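Heptaprenyl diphosphate synthase (HEPPP synthase) subunit 1 family protein (Staphylococcus aureus, PDB 5H9D) probably acts as the small, non-catalytic partner of a farnesyl pyrophosphate synthetase-type chain, with which it forms the enzyme that makes heptaprenyl diphosphate. Local coordinates at residues 4-8 / 45-50; 11-16 / 76-80; 25-31 / 49-53; 125-129 / 164-168. One frame throughout, in Å; residues are numbered along the deposited sequence.

Interaction 1 of 4, residues 4-8 / 45-50; sequences TVSKL and KVACLT
Leu8 lies over Val46 and Leu49, and with it two helical segments of an all-alpha chain are brought together at a steep angle. Residues 4-8 and 45-50 are both alpha-helical, as the bonds Leu8 N to Thr4 O (2.9 Å) and Leu49 N to Lys45 O (3.0 Å) attest. Their axes pass 9.5 Å apart and cross at -72°, so the helices meet over about one turn each. The closest backbone approach is at Thr4 and Val46, whose CA atoms are 5.4 Å apart. With chi1 in p, Thr4 sets CG2 3.2 Å from CD of Lys45 and OG1 3.0 Å from CD2 of Leu49. One turn on, Leu8 (t, p) places CB 3.5 Å from CG2 of Val46 and CD2 4.0 Å from CG of Leu49, itself t, p; its CD1 is 3.4 Å from OG1 of Thr50. The steep crossing is thus held by side-chain packing, with the two threonine hydroxyls lying against leucine methyls. Beyond it, Val46 and Thr50 also pack on Leu84 of helix 70-88, Cys48 touches Phe132 of helix 118-140, and Leu8 touches Ile27 in the loop before helix 29-32.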
loop_
_atom_site.group_PDB
_atom_site.type_symbol
_atom_site.label_atom_id
_atom_site.label_comp_id
_atom_site.label_asym_id
_atom_site.label_seq_id
_atom_site.Cartn_x
_atom_site.Cartn_y
_atom_site.Cartn_z
ATOM N N THR C 4 -15.945 -8.216 -19.865
ATOM C CA THR C 4 -15.121 -7.882 -18.711
ATOM C C THR C 4 -15.464 -6.481 -18.227
ATOM O O THR C 4 -15.416 -6.228 -17.029
ATOM C CB THR C 4 -13.592 -7.949 -19.009
ATOM O OG1 THR C 4 -13.191 -6.787 -19.744
ATOM C CG2 THR C 4 -13.246 -9.213 -19.801
ATOM N N VAL C 5 -15.821 -5.575 -19.139
ATOM C CA VAL C 5 -16.177 -4.216 -18.722
ATOM C C VAL C 5 -17.176 -4.294 -17.563
ATOM O O VAL C 5 -16.915 -3.824 -16.453
ATOM C CB VAL C 5 -16.860 -3.393 -19.844
ATOM C CG1 VAL C 5 -17.005 -1.938 -19.400
ATOM C CG2 VAL C 5 -16.067 -3.482 -21.142
ATOM N N SER C 6 -18.316 -4.919 -17.830
ATOM C CA SER C 6 -19.371 -5.053 -16.842
ATOM C C SER C 6 -18.953 -5.867 -15.634
ATOM O O SER C 6 -19.279 -5.507 -14.508
ATOM C CB SER C 6 -20.608 -5.685 -17.474
ATOM O OG SER C 6 -21.765 -5.396 -16.710
ATOM N N LYS C 7 -18.247 -6.968 -15.847
ATOM C CA LYS C 7 -17.828 -7.763 -14.702
ATOM C C LYS C 7 -17.031 -6.901 -13.722
ATOM O O LYS C 7 -17.340 -6.869 -12.524
ATOM C CB LYS C 7 -16.985 -8.952 -15.139
ATOM C CG LYS C 7 -17.772 -10.039 -15.802
ATOM C CD LYS C 7 -16.944 -11.310 -15.891
ATOM C CE LYS C 7 -17.832 -12.493 -16.254
ATOM N NZ LYS C 7 -19.003 -12.639 -15.311
ATOM N N LEU C 8 -16.017 -6.195 -14.236
ATOM C CA LEU C 8 -15.174 -5.325 -13.412
ATOM C C LEU C 8 -15.980 -4.281 -12.647
ATOM O O LEU C 8 -15.650 -3.971 -11.507
ATOM C CB LEU C 8 -14.109 -4.622 -14.261
ATOM C CG LEU C 8 -13.159 -3.669 -13.526
ATOM C CD1 LEU C 8 -12.286 -4.462 -12.580
ATOM C CD2 LEU C 8 -12.304 -2.903 -14.526
ATOM N N LYS C 45 -8.604 -11.690 -18.171
ATOM C CA LYS C 45 -9.104 -10.577 -18.960
ATOM C C LYS C 45 -9.239 -9.389 -18.038
ATOM O O LYS C 45 -8.526 -8.409 -18.178
ATOM C CB LYS C 45 -10.469 -10.887 -19.570
ATOM C CG LYS C 45 -10.448 -11.235 -21.043
ATOM C CD LYS C 45 -11.851 -11.607 -21.494
ATOM C CE LYS C 45 -11.893 -12.096 -22.937
ATOM N NZ LYS C 45 -13.267 -12.569 -23.260
ATOM N N VAL C 46 -10.133 -9.498 -17.065
ATOM C CA VAL C 46 -10.369 -8.399 -16.136
ATOM C C VAL C 46 -9.126 -7.959 -15.356
ATOM O O VAL C 46 -8.991 -6.775 -15.030
ATOM C CB VAL C 46 -11.540 -8.726 -15.157
ATOM C CG1 VAL C 46 -11.095 -9.733 -14.124
ATOM C CG2 VAL C 46 -12.071 -7.440 -14.528
ATOM N N ALA C 47 -8.210 -8.879 -15.063
ATOM C CA ALA C 47 -7.004 -8.466 -14.345
ATOM C C ALA C 47 -6.346 -7.400 -15.210
ATOM O O ALA C 47 -6.049 -6.300 -14.745
ATOM C CB ALA C 47 -6.052 -9.642 -14.127
ATOM N N CYS C 48 -6.151 -7.723 -16.480
ATOM C CA CYS C 48 -5.542 -6.793 -17.408
ATOM C C CYS C 48 -6.339 -5.479 -17.520
ATOM O O CYS C 48 -5.764 -4.394 -17.618
ATOM C CB CYS C 48 -5.406 -7.468 -18.775
ATOM S SG CYS C 48 -5.025 -6.340 -20.119
ATOM N N LEU C 49 -7.666 -5.563 -17.509
ATOM C CA LEU C 49 -8.487 -4.355 -17.601
ATOM C C LEU C 49 -8.467 -3.566 -16.254
ATOM O O LEU C 49 -8.601 -2.327 -16.240
ATOM C CB LEU C 49 -9.922 -4.729 -18.022
ATOM C CG LEU C 49 -10.953 -3.590 -18.180
ATOM C CD1 LEU C 49 -10.590 -2.602 -19.323
ATOM C CD2 LEU C 49 -12.297 -4.222 -18.421
ATOM N N THR C 50 -8.258 -4.281 -15.142
ATOM C CA THR C 50 -8.196 -3.647 -13.817
ATOM C C THR C 50 -6.916 -2.843 -13.594
ATOM O O THR C 50 -6.953 -1.717 -13.099
ATOM C CB THR C 50 -8.230 -4.664 -12.674
ATOM O OG1 THR C 50 -9.124 -5.730 -12.998
ATOM C CG2 THR C 50 -8.694 -3.993 -11.399
#

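Interaction 2 of 4, residues 11-16 / 76-80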
loop_
_atom_site.group_PDB
_atom_site.type_symbol
_atom_site.label_atom_id
_atom_site.label_comp_id
_atom_site.label_asym_id
_atom_site.label_seq_id
_atom_site.Cartn_x
_atom_site.Cartn_y
_atom_site.Cartn_z
ATOM N N GLN C 11 -17.207 -6.089 -9.758
ATOM C CA GLN C 11 -16.148 -6.370 -8.786
ATOM C C GLN C 11 -15.772 -5.109 -8.007
ATOM O O GLN C 11 -15.650 -5.162 -6.789
ATOM C CB GLN C 11 -14.901 -6.971 -9.463
ATOM C CG GLN C 11 -15.033 -8.440 -9.803
ATOM C CD GLN C 11 -13.817 -9.019 -10.520
ATOM O OE1 GLN C 11 -12.726 -9.083 -9.966
ATOM N NE2 GLN C 11 -14.010 -9.455 -11.756
ATOM N N ILE C 12 -15.600 -3.980 -8.701
ATOM C CA ILE C 12 -15.244 -2.728 -8.034
ATOM C C ILE C 12 -16.328 -2.424 -7.010
ATOM O O ILE C 12 -16.083 -1.840 -5.955
ATOM C CB ILE C 12 -15.165 -1.551 -9.026
ATOM C CG1 ILE C 12 -13.963 -1.710 -9.952
ATOM C CG2 ILE C 12 -15.059 -0.230 -8.268
ATOM C CD1 ILE C 12 -12.660 -1.459 -9.301
ATOM N N GLU C 13 -17.535 -2.847 -7.348
ATOM C CA GLU C 13 -18.717 -2.665 -6.522
ATOM C C GLU C 13 -18.573 -3.299 -5.153
ATOM O O GLU C 13 -18.706 -2.631 -4.130
ATOM C CB GLU C 13 -19.916 -3.268 -7.247
ATOM C CG GLU C 13 -20.788 -2.247 -7.926
ATOM C CD GLU C 13 -21.555 -1.468 -6.905
ATOM O OE1 GLU C 13 -22.398 -2.097 -6.227
ATOM O OE2 GLU C 13 -21.300 -0.250 -6.765
ATOM N N GLU C 14 -18.313 -4.599 -5.136
ATOM C CA GLU C 14 -18.156 -5.303 -3.876
ATOM C C GLU C 14 -17.058 -4.640 -3.050
ATOM O O GLU C 14 -17.250 -4.325 -1.869
ATOM C CB GLU C 14 -17.817 -6.776 -4.126
ATOM C CG GLU C 14 -16.975 -7.024 -5.376
ATOM C CD GLU C 14 -16.092 -8.273 -5.278
ATOM O OE1 GLU C 14 -15.128 -8.270 -4.463
ATOM O OE2 GLU C 14 -16.372 -9.254 -6.017
ATOM N N ARG C 15 -15.911 -4.422 -3.693
ATOM C CA ARG C 15 -14.743 -3.794 -3.075
ATOM C C ARG C 15 -15.022 -2.364 -2.570
ATOM O O ARG C 15 -14.450 -1.943 -1.565
ATOM C CB ARG C 15 -13.556 -3.814 -4.069
ATOM C CG ARG C 15 -12.465 -4.904 -3.811
ATOM C CD ARG C 15 -13.064 -6.230 -3.372
ATOM N NE ARG C 15 -12.107 -7.260 -2.958
ATOM C CZ ARG C 15 -11.304 -7.893 -3.797
ATOM N NH1 ARG C 15 -11.332 -7.576 -5.080
ATOM N NH2 ARG C 15 -10.534 -8.893 -3.387
ATOM N N LEU C 16 -15.911 -1.631 -3.236
ATOM C CA LEU C 16 -16.218 -0.275 -2.804
ATOM C C LEU C 16 -17.464 -0.138 -1.932
ATOM O O LEU C 16 -18.114 0.911 -1.929
ATOM C CB LEU C 16 -16.373 0.652 -4.007
ATOM C CG LEU C 16 -15.114 1.127 -4.711
ATOM C CD1 LEU C 16 -15.495 2.195 -5.722
ATOM C CD2 LEU C 16 -14.135 1.674 -3.671
ATOM N N LEU C 76 -7.064 0.857 -4.372
ATOM C CA LEU C 76 -7.896 -0.276 -3.991
ATOM C C LEU C 76 -8.073 -1.133 -5.246
ATOM O O LEU C 76 -7.962 -2.354 -5.210
ATOM C CB LEU C 76 -9.277 0.205 -3.514
ATOM C CG LEU C 76 -10.309 -0.902 -3.266
ATOM C CD1 LEU C 76 -9.931 -1.688 -2.080
ATOM C CD2 LEU C 76 -11.650 -0.284 -3.084
ATOM N N ILE C 77 -8.364 -0.462 -6.353
ATOM C CA ILE C 77 -8.563 -1.114 -7.630
ATOM C C ILE C 77 -7.273 -1.836 -7.989
ATOM O O ILE C 77 -7.256 -2.913 -8.610
ATOM C CB ILE C 77 -8.930 -0.067 -8.692
ATOM C CG1 ILE C 77 -10.198 0.664 -8.231
ATOM C CG2 ILE C 77 -9.168 -0.729 -10.038
ATOM C CD1 ILE C 77 -10.683 1.771 -9.156
ATOM N N SER C 78 -6.175 -1.252 -7.545
ATOM C CA SER C 78 -4.877 -1.825 -7.824
ATOM C C SER C 78 -4.670 -3.060 -6.976
ATOM O O SER C 78 -4.187 -4.071 -7.465
ATOM C CB SER C 78 -3.802 -0.786 -7.563
ATOM O OG SER C 78 -2.569 -1.297 -7.982
ATOM N N ALA C 79 -5.038 -2.976 -5.703
ATOM C CA ALA C 79 -4.891 -4.117 -4.812
ATOM C C ALA C 79 -5.852 -5.183 -5.330
ATOM O O ALA C 79 -5.564 -6.381 -5.285
ATOM C CB ALA C 79 -5.227 -3.724 -3.374
ATOM N N HIS C 80 -6.989 -4.737 -5.852
ATOM C CA HIS C 80 -7.948 -5.673 -6.386
ATOM C C HIS C 80 -7.274 -6.500 -7.476
ATOM O O HIS C 80 -7.423 -7.714 -7.520
ATOM C CB HIS C 80 -9.166 -4.942 -6.949
ATOM C CG HIS C 80 -10.180 -5.865 -7.552
ATOM N ND1 HIS C 80 -10.163 -7.228 -7.331
ATOM C CD2 HIS C 80 -11.227 -5.630 -8.378
ATOM C CE1 HIS C 80 -11.154 -7.792 -7.995
ATOM N NE2 HIS C 80 -11.814 -6.846 -8.639
#
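His80 loses more surface than any other residue here, and its ring meets two side chains of helix 4-15. Gln11 OE1 approaches the ring edge at 2.8 Å from NE2, while Arg15 comes over one face, NH1 standing 2.6 Å from ND1. Arg15, next in buried area, owes its strongest polar partnership to another molecule: its NH2 forms a salt bridge with Glu135 of the farnesyl pyrophosphate synthetase chain, and Arg142 of that chain hydrogen-bonds to the Arg15 carbonyl oxygen. Such an arrangement illustrates how a helix crossing within one subunit can double as a docking surface for the next. The crossing of 11-15 and 76-80 is steep, 114° between the N-to-C directions with axes 10.6 Å apart, and it comes where helix 4-15 gives out. Leu76 is the third major contributor. Its CD2 touches CD2 of Leu16, the first residue to leave helical geometry, at 3.2 Å, and lies 4.1 Å from CB of Arg15; on the partner chain, Val138 packs against both Leu76 and Arg15. Alongside, Ile12 CD1 meets Ile77 CG1 at 3.4 Å.

Interaction 3 of 4, residues 25-31 / 49-53; sequences ININHRL and LTIDT
How a loop is laid along a helix before it winds into a short helix of its own can be followed from Ile25 to Leu31, which rests on residues 49-53 of helix 43-65. Ile25 has positive phi (87/82), Asn26 is extended (-75/135), Ile27 sits at -112/55 and Asn28 at the unusual 7/90; helical angles begin at His29. Asn28, with chi1 in t, is the N-cap: its OD1 accepts from Leu31 N at 2.8 Å and 154°, closing the first turn. CA atoms pair closest at Ile27 and Thr53 (5.9 Å) and at Leu31 and Leu49 (7.2 Å). Ile25 and Ile27 share the m, t rotamer. CG2 of Ile25 meets CG2 of Thr53 at 3.8 Å, and CG2 of Ile27 lies 4.2 Å from CD2 of Leu49. Leu31 and Leu49 are both t, p; CD2 of Leu31 reaches CD1 of Leu49 at 4.2 Å and CG of Asp52 at 3.7 Å. Thr53, in m, turns OG1 back to Leu49 O (2.5 Å) and keeps it 4.1 Å from CG2 of Ile27, while its methyl meets Ile25. Asp52 (t) has OD1 3.8 Å from CB of Asn28, but that oxygen is claimed by a salt bridge to Arg56 one turn on. Around this strip, Ile25 packs on Ile77 of helix 70-88, Leu31 on Pro133 of helix 118-140, and Leu49 on Thr4 of helix 4-15.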
loop_
_atom_site.group_PDB
_atom_site.type_symbol
_atom_site.label_atom_id
_atom_site.label_comp_id
_atom_site.label_asym_id
_atom_site.label_seq_id
_atom_site.Cartn_x
_atom_site.Cartn_y
_atom_site.Cartn_z
ATOM N N ILE C 25 -13.980 7.148 -12.117
ATOM C CA ILE C 25 -13.459 5.881 -12.650
ATOM C C ILE C 25 -13.859 5.507 -14.091
ATOM O O ILE C 25 -14.786 4.722 -14.271
ATOM C CB ILE C 25 -13.846 4.659 -11.770
ATOM C CG1 ILE C 25 -13.464 4.890 -10.313
ATOM C CG2 ILE C 25 -13.107 3.429 -12.254
ATOM C CD1 ILE C 25 -13.874 3.775 -9.404
ATOM N N ASN C 26 -13.170 6.038 -15.110
ATOM C CA ASN C 26 -13.466 5.666 -16.502
ATOM C C ASN C 26 -12.876 4.272 -16.710
ATOM O O ASN C 26 -11.751 4.013 -16.313
ATOM C CB ASN C 26 -12.793 6.607 -17.499
ATOM C CG ASN C 26 -13.185 8.054 -17.305
ATOM O OD1 ASN C 26 -14.138 8.375 -16.584
ATOM N ND2 ASN C 26 -12.453 8.946 -17.964
ATOM N N ILE C 27 -13.621 3.373 -17.340
ATOM C CA ILE C 27 -13.115 2.026 -17.553
ATOM C C ILE C 27 -12.834 1.686 -19.006
ATOM O O ILE C 27 -13.344 0.705 -19.512
ATOM C CB ILE C 27 -14.096 0.969 -16.993
ATOM C CG1 ILE C 27 -14.321 1.197 -15.498
ATOM C CG2 ILE C 27 -13.532 -0.432 -17.196
ATOM C CD1 ILE C 27 -15.270 0.178 -14.847
ATOM N N ASN C 28 -12.024 2.491 -19.679
ATOM C CA ASN C 28 -11.660 2.242 -21.087
ATOM C C ASN C 28 -12.431 1.075 -21.713
ATOM O O ASN C 28 -11.983 -0.082 -21.670
ATOM C CB ASN C 28 -10.150 1.973 -21.184
ATOM C CG ASN C 28 -9.672 1.773 -22.613
ATOM O OD1 ASN C 28 -10.071 0.829 -23.289
ATOM N ND2 ASN C 28 -8.800 2.667 -23.076
ATOM N N HIS C 29 -13.585 1.395 -22.296
ATOM C CA HIS C 29 -14.456 0.405 -22.922
ATOM C C HIS C 29 -13.814 -0.384 -24.068
ATOM O O HIS C 29 -13.914 -1.614 -24.102
ATOM C CB HIS C 29 -15.743 1.081 -23.394
ATOM C CG HIS C 29 -16.636 1.532 -22.277
ATOM N ND1 HIS C 29 -17.253 0.651 -21.412
ATOM C CD2 HIS C 29 -17.011 2.772 -21.880
ATOM C CE1 HIS C 29 -17.968 1.329 -20.531
ATOM N NE2 HIS C 29 -17.839 2.618 -20.793
ATOM N N ARG C 30 -13.170 0.313 -25.002
ATOM C CA ARG C 30 -12.486 -0.345 -26.118
ATOM C C ARG C 30 -11.715 -1.610 -25.708
ATOM O O ARG C 30 -12.059 -2.711 -26.124
ATOM C CB ARG C 30 -11.499 0.619 -26.771
ATOM C CG ARG C 30 -12.063 1.435 -27.894
ATOM C CD ARG C 30 -12.262 0.609 -29.149
ATOM N NE ARG C 30 -13.012 1.361 -30.153
ATOM C CZ ARG C 30 -14.289 1.734 -30.027
ATOM N NH1 ARG C 30 -14.987 1.428 -28.934
ATOM N NH2 ARG C 30 -14.874 2.429 -30.995
ATOM N N LEU C 31 -10.667 -1.432 -24.902
ATOM C CA LEU C 31 -9.822 -2.538 -24.441
ATOM C C LEU C 31 -10.637 -3.704 -23.912
ATOM O O LEU C 31 -10.256 -4.866 -24.090
ATOM C CB LEU C 31 -8.841 -2.059 -23.355
ATOM C CG LEU C 31 -7.970 -3.107 -22.637
ATOM C CD1 LEU C 31 -7.102 -3.895 -23.619
ATOM C CD2 LEU C 31 -7.106 -2.382 -21.616
ATOM N N LEU C 49 -7.666 -5.563 -17.509
ATOM C CA LEU C 49 -8.487 -4.355 -17.601
ATOM C C LEU C 49 -8.467 -3.566 -16.254
ATOM O O LEU C 49 -8.601 -2.327 -16.240
ATOM C CB LEU C 49 -9.922 -4.729 -18.022
ATOM C CG LEU C 49 -10.953 -3.590 -18.180
ATOM C CD1 LEU C 49 -10.590 -2.602 -19.323
ATOM C CD2 LEU C 49 -12.297 -4.222 -18.421
ATOM N N THR C 50 -8.258 -4.281 -15.142
ATOM C CA THR C 50 -8.196 -3.647 -13.817
ATOM C C THR C 50 -6.916 -2.843 -13.594
ATOM O O THR C 50 -6.953 -1.717 -13.099
ATOM C CB THR C 50 -8.230 -4.664 -12.674
ATOM O OG1 THR C 50 -9.124 -5.730 -12.998
ATOM C CG2 THR C 50 -8.694 -3.993 -11.399
ATOM N N ILE C 51 -5.773 -3.427 -13.929
ATOM C CA ILE C 51 -4.545 -2.698 -13.724
ATOM C C ILE C 51 -4.493 -1.482 -14.659
ATOM O O ILE C 51 -3.923 -0.446 -14.311
ATOM C CB ILE C 51 -3.308 -3.615 -13.869
ATOM C CG1 ILE C 51 -2.069 -2.846 -13.425
ATOM C CG2 ILE C 51 -3.158 -4.120 -15.258
ATOM C CD1 ILE C 51 -2.093 -2.473 -11.965
ATOM N N ASP C 52 -5.133 -1.599 -15.819
ATOM C CA ASP C 52 -5.199 -0.508 -16.778
ATOM C C ASP C 52 -6.084 0.595 -16.179
ATOM O O ASP C 52 -5.856 1.801 -16.397
ATOM C CB ASP C 52 -5.802 -1.024 -18.100
ATOM C CG ASP C 52 -6.076 0.104 -19.130
ATOM O OD1 ASP C 52 -7.207 0.637 -19.155
ATOM O OD2 ASP C 52 -5.162 0.463 -19.919
ATOM N N THR C 53 -7.084 0.169 -15.406
ATOM C CA THR C 53 -8.035 1.081 -14.771
ATOM C C THR C 53 -7.433 1.896 -13.616
ATOM O O THR C 53 -7.541 3.133 -13.589
ATOM C CB THR C 53 -9.294 0.306 -14.246
ATOM O OG1 THR C 53 -9.915 -0.396 -15.327
ATOM C CG2 THR C 53 -10.305 1.254 -13.655
#

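Interaction 4 of 4, residues 125-129 / 164-168; sequences IVKIE and YFKKY
In an all-alpha chain, a non-regular segment can be held to a helix largely through one acidic side chain, with isoleucine packing beside it, and here Glu129, on helix 118-140, meets three residues of the loop 164-168. The helix is regular, with Glu129 N bonded to Ile125 O at 2.9 Å. The loop is extended at Tyr164 and Phe165 (-83/104 and -106/111) and then turns sharply, Lys167 having positive phi (119/-40). The backbones stay well apart, the nearest CA pairs being Ile125 with Lys166 (9.4 Å) and Ile128 with Tyr168 (9.7 Å), so long side chains span the gap.

Charge comes first: Glu129 OE1 forms a salt bridge with Lys166 NZ at 3.1 Å. The hydrogen bonds use both carboxylate oxygens. Tyr168 OH donates to OE1 at 2.8 Å, and Tyr164 OH gives a weak hydrogen bond to OE2 at 3.1 Å. Glu129 bends to reach them, with chi1 at -134° and chi2 in p. Beside the Tyr168 hydroxyl lies a methyl, CG2 of Ile125, 4.0 Å from OH.

Apolar contact flanks this polar cluster. Ile128 (m, t) packs on Tyr168, whose chi1 is p, CG2 lying 3.5 Å from CE1; Leu111 of helix 91-112 touches both residues. A CH-pi contact completes the set, with CD1 of Ile128 4.1 Å from the centroid of the Tyr168 ring and 17° off its normal.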
loop_
_atom_site.group_PDB
_atom_site.type_symbol
_atom_site.label_atom_id
_atom_site.label_comp_id
_atom_site.label_asym_id
_atom_site.label_seq_id
_atom_site.Cartn_x
_atom_site.Cartn_y
_atom_site.Cartn_z
ATOM N N ILE C 125 4.826 5.543 -25.927
ATOM C CA ILE C 125 3.385 5.553 -26.164
ATOM C C ILE C 125 2.831 4.191 -26.573
ATOM O O ILE C 125 1.804 3.755 -26.068
ATOM C CB ILE C 125 3.017 6.570 -27.249
ATOM C CG1 ILE C 125 3.286 7.977 -26.740
ATOM C CG2 ILE C 125 1.560 6.445 -27.628
ATOM C CD1 ILE C 125 3.068 9.013 -27.800
ATOM N N VAL C 126 3.506 3.506 -27.484
ATOM C CA VAL C 126 2.999 2.215 -27.902
ATOM C C VAL C 126 2.932 1.313 -26.691
ATOM O O VAL C 126 1.890 0.704 -26.435
ATOM C CB VAL C 126 3.876 1.591 -29.020
ATOM C CG1 VAL C 126 3.461 0.140 -29.274
ATOM C CG2 VAL C 126 3.700 2.409 -30.305
ATOM N N LYS C 127 4.044 1.276 -25.942
ATOM C CA LYS C 127 4.203 0.477 -24.728
ATOM C C LYS C 127 3.105 0.814 -23.742
ATOM O O LYS C 127 2.300 -0.058 -23.374
ATOM C CB LYS C 127 5.539 0.775 -24.046
ATOM C CG LYS C 127 6.803 0.329 -24.755
ATOM C CD LYS C 127 7.138 -1.088 -24.482
ATOM C CE LYS C 127 8.521 -1.360 -24.992
ATOM N NZ LYS C 127 9.469 -1.639 -23.862
ATOM N N ILE C 128 3.068 2.068 -23.297
ATOM C CA ILE C 128 2.042 2.450 -22.344
ATOM C C ILE C 128 0.640 2.025 -22.831
ATOM O O ILE C 128 -0.177 1.492 -22.064
ATOM C CB ILE C 128 2.034 3.977 -22.096
ATOM C CG1 ILE C 128 3.248 4.388 -21.273
ATOM C CG2 ILE C 128 0.760 4.392 -21.438
ATOM C CD1 ILE C 128 3.425 5.909 -21.178
ATOM N N GLU C 129 0.370 2.219 -24.116
ATOM C CA GLU C 129 -0.944 1.894 -24.632
ATOM C C GLU C 129 -1.282 0.455 -25.012
ATOM O O GLU C 129 -2.439 0.133 -25.132
ATOM C CB GLU C 129 -1.233 2.782 -25.805
ATOM C CG GLU C 129 -2.591 3.352 -25.720
ATOM C CD GLU C 129 -2.696 4.388 -24.638
ATOM O OE1 GLU C 129 -1.950 5.399 -24.713
ATOM O OE2 GLU C 129 -3.527 4.184 -23.718
ATOM N N TYR C 164 -7.643 12.468 -28.918
ATOM C CA TYR C 164 -7.263 11.645 -27.776
ATOM C C TYR C 164 -6.093 12.227 -26.987
ATOM O O TYR C 164 -4.944 12.152 -27.416
ATOM C CB TYR C 164 -6.920 10.223 -28.238
ATOM C CG TYR C 164 -6.319 9.369 -27.154
ATOM C CD1 TYR C 164 -6.776 9.453 -25.838
ATOM C CD2 TYR C 164 -5.279 8.487 -27.433
ATOM C CE1 TYR C 164 -6.201 8.678 -24.816
ATOM C CE2 TYR C 164 -4.697 7.703 -26.415
ATOM C CZ TYR C 164 -5.165 7.809 -25.114
ATOM O OH TYR C 164 -4.606 7.056 -24.117
ATOM N N PHE C 165 -6.398 12.815 -25.831
ATOM C CA PHE C 165 -5.372 13.392 -24.977
ATOM C C PHE C 165 -5.169 12.473 -23.786
ATOM O O PHE C 165 -6.043 12.340 -22.926
ATOM C CB PHE C 165 -5.775 14.774 -24.488
ATOM C CG PHE C 165 -4.619 15.624 -24.010
ATOM C CD1 PHE C 165 -3.625 16.023 -24.888
ATOM C CD2 PHE C 165 -4.569 16.088 -22.699
ATOM C CE1 PHE C 165 -2.604 16.878 -24.473
ATOM C CE2 PHE C 165 -3.548 16.946 -22.278
ATOM C CZ PHE C 165 -2.567 17.341 -23.171
ATOM N N LYS C 166 -3.996 11.845 -23.784
ATOM C CA LYS C 166 -3.506 10.906 -22.780
ATOM C C LYS C 166 -3.901 11.115 -21.334
ATOM O O LYS C 166 -4.671 10.339 -20.796
ATOM C CB LYS C 166 -1.985 10.873 -22.840
ATOM C CG LYS C 166 -1.420 10.143 -24.036
ATOM C CD LYS C 166 -2.088 10.531 -25.342
ATOM C CE LYS C 166 -1.609 9.609 -26.454
ATOM N NZ LYS C 166 -1.797 8.178 -26.067
ATOM N N LYS C 167 -3.339 12.156 -20.723
ATOM C CA LYS C 167 -3.532 12.529 -19.311
ATOM C C LYS C 167 -2.116 12.419 -18.770
ATOM O O LYS C 167 -1.676 13.241 -17.960
ATOM C CB LYS C 167 -4.449 11.564 -18.544
ATOM C CG LYS C 167 -3.805 10.229 -18.226
ATOM C CD LYS C 167 -4.823 9.099 -18.224
ATOM C CE LYS C 167 -4.138 7.752 -18.003
ATOM N NZ LYS C 167 -3.053 7.463 -18.982
ATOM N N TYR C 168 -1.409 11.382 -19.227
ATOM C CA TYR C 168 -0.017 11.211 -18.844
ATOM C C TYR C 168 0.818 12.120 -19.768
ATOM O O TYR C 168 2.006 12.377 -19.514
ATOM C CB TYR C 168 0.428 9.733 -18.928
ATOM C CG TYR C 168 0.317 9.050 -20.273
ATOM C CD1 TYR C 168 -0.663 8.095 -20.512
ATOM C CD2 TYR C 168 1.195 9.358 -21.301
ATOM C CE1 TYR C 168 -0.769 7.472 -21.745
ATOM C CE2 TYR C 168 1.102 8.746 -22.541
ATOM C CZ TYR C 168 0.116 7.806 -22.768
ATOM O OH TYR C 168 -0.015 7.261 -24.036
#

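Interactions 1, 2 and 3 form one connected region, whereas interaction 4 stands apart. Interactions 1 and 3, with centres 7 Å apart, share Leu49 and Thr50; Leu49 meets both helix 4-15 and the loop, while Thr50 touches only the former, and Leu8 CD2 lies 3.8 Å from Ile27 CG2 between them. Interaction 2, its centre 11 Å from that of interaction 1, uses the far end of helix 4-15 and joins the others through Thr50 CG2, 3.3 Å from Ile77 O. Of the four, it is the one in contact with the farnesyl pyrophosphate synthetase chain. Interaction 4, centred 24 Å from interaction 2 and 13 Å from interaction 3, joins helix 118-140 to the loop before helix 174-180.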